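Local coordinates for galactofuranose-binding protein YtfQ (Escherichia coli, PDB 2VK2) that binds alpha- and beta-galactofuranose in the periplasm and serves as the solute-binding component of the ABC transporter YtfQRT-YjfF, at residues P249-P254 with T273-T278. Sequence-based numbering, arbitrary orientation.
Sequences PNMAGP and TLTKST
Met-251 reaches Thr-275 with the end of its side chain, and no hydrogen bond joins the two segments. From CB the chain sets out with CG beside the backbone N, opposite the carbonyl carbon (chi1 -64°), and then bends at chi2, which brings the sulfur close to the threonine. In van der Waals contact, SD lies 4.1 Å from Thr-275 CG2 and CE ends 3.8 Å from Thr-275 OG1; the beta-branched threonine, crossed at about a right angle, presents a methyl to the sulfur while its hydroxyl (chi1 61°) sits beside CE. The unbranched, bendable thioether can fit between Thr-275 and Val-105. It also lies against Asp-90 and Trp-16, which bind galactofuranose, and about 5 Å from the sugar at nearest atoms, so it is probably second-shell. In this two-domain periplasmic binding protein, 273-278 is one of the linkers between the lobes: strand 272-274 edges one sheet, strand 278-280 the other, and helix 252-265 begins beside this linker. Pro-254 CB faces Thr-273 CG2 at 4.2 Å; the ring offers a rigid apolar surface in the helix's first turn, where proline's missing N-H costs little. Thr-273 OG1 shares a hydrogen bond with Thr-103 OG1. Asn-250 precedes the turn into the helix, and its amide suits the place: OD1 accepts a capping bond from Gly-253 N at 2.8 Å, the donor tilted 27° from the carbonyl plane, while ND2 hydrogen-bonds to Glu-27 OE2.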
# COMPACT_ATOMS: atom_id res chain seq x y z
N PRO A 249 -1.64 5.58 7.51
CA PRO A 249 -0.23 5.90 7.31
C PRO A 249 0.64 5.64 8.53
O PRO A 249 1.86 5.61 8.41
CB PRO A 249 -0.25 7.40 6.98
CG PRO A 249 -1.66 7.72 6.66
CD PRO A 249 -2.48 6.80 7.48
N ASN A 250 0.03 5.44 9.70
CA ASN A 250 0.79 5.25 10.93
C ASN A 250 1.22 3.80 11.14
O ASN A 250 0.73 3.09 12.02
CB ASN A 250 0.00 5.76 12.14
CG ASN A 250 0.87 5.89 13.38
OD1 ASN A 250 2.07 5.63 13.34
ND2 ASN A 250 0.26 6.29 14.49
N MET A 251 2.16 3.38 10.30
CA MET A 251 2.80 2.08 10.43
C MET A 251 3.97 2.16 11.41
O MET A 251 4.27 1.18 12.09
CB MET A 251 3.29 1.61 9.07
CG MET A 251 2.17 1.38 8.08
SD MET A 251 1.23 -0.10 8.48
CE MET A 251 -0.13 0.03 7.32
N ALA A 252 4.61 3.32 11.49
CA ALA A 252 5.77 3.50 12.36
C ALA A 252 5.41 3.50 13.84
O ALA A 252 6.17 2.99 14.67
CB ALA A 252 6.53 4.77 11.99
N GLY A 253 4.26 4.06 14.19
CA GLY A 253 3.81 4.14 15.58
C GLY A 253 3.84 2.80 16.30
O GLY A 253 4.51 2.66 17.32
N PRO A 254 3.08 1.81 15.80
CA PRO A 254 3.12 0.47 16.39
C PRO A 254 4.51 -0.17 16.42
O PRO A 254 4.82 -0.93 17.34
CB PRO A 254 2.15 -0.33 15.51
CG PRO A 254 1.24 0.69 14.93
CD PRO A 254 2.10 1.89 14.70
N THR A 273 1.51 -7.65 13.34
CA THR A 273 0.80 -6.55 13.98
C THR A 273 -0.13 -5.92 12.94
O THR A 273 0.30 -5.14 12.10
CB THR A 273 1.79 -5.51 14.52
OG1 THR A 273 2.73 -6.16 15.39
CG2 THR A 273 1.07 -4.41 15.28
N LEU A 274 -1.41 -6.27 13.00
CA LEU A 274 -2.37 -5.84 11.99
C LEU A 274 -2.97 -4.47 12.28
O LEU A 274 -3.29 -4.15 13.43
CB LEU A 274 -3.50 -6.85 11.83
CG LEU A 274 -3.16 -8.17 11.13
CD1 LEU A 274 -4.37 -9.08 11.10
CD2 LEU A 274 -2.65 -7.93 9.72
N THR A 275 -3.12 -3.67 11.23
CA THR A 275 -3.86 -2.41 11.29
C THR A 275 -5.27 -2.65 10.73
O THR A 275 -5.51 -3.66 10.07
CB THR A 275 -3.15 -1.30 10.50
OG1 THR A 275 -3.06 -1.68 9.12
CG2 THR A 275 -1.75 -1.07 11.05
N LYS A 276 -6.18 -1.71 10.99
CA LYS A 276 -7.59 -1.86 10.63
C LYS A 276 -7.88 -1.38 9.20
O LYS A 276 -7.41 -0.32 8.79
CB LYS A 276 -8.47 -1.08 11.62
CG LYS A 276 -9.97 -1.18 11.35
CD LYS A 276 -10.80 -0.50 12.43
CE LYS A 276 -10.80 -1.27 13.74
NZ LYS A 276 -11.27 -2.68 13.59
N SER A 277 -8.68 -2.17 8.48
CA SER A 277 -9.12 -1.82 7.12
C SER A 277 -10.61 -1.51 7.10
O SER A 277 -11.41 -2.28 7.64
CB SER A 277 -8.84 -2.97 6.16
OG SER A 277 -7.46 -3.28 6.11
N THR A 278 -10.99 -0.41 6.45
CA THR A 278 -12.39 0.00 6.35
C THR A 278 -12.70 0.49 4.94
O THR A 278 -11.96 1.31 4.40
CB THR A 278 -12.70 1.14 7.34
OG1 THR A 278 -12.27 0.77 8.66
CG2 THR A 278 -14.20 1.44 7.36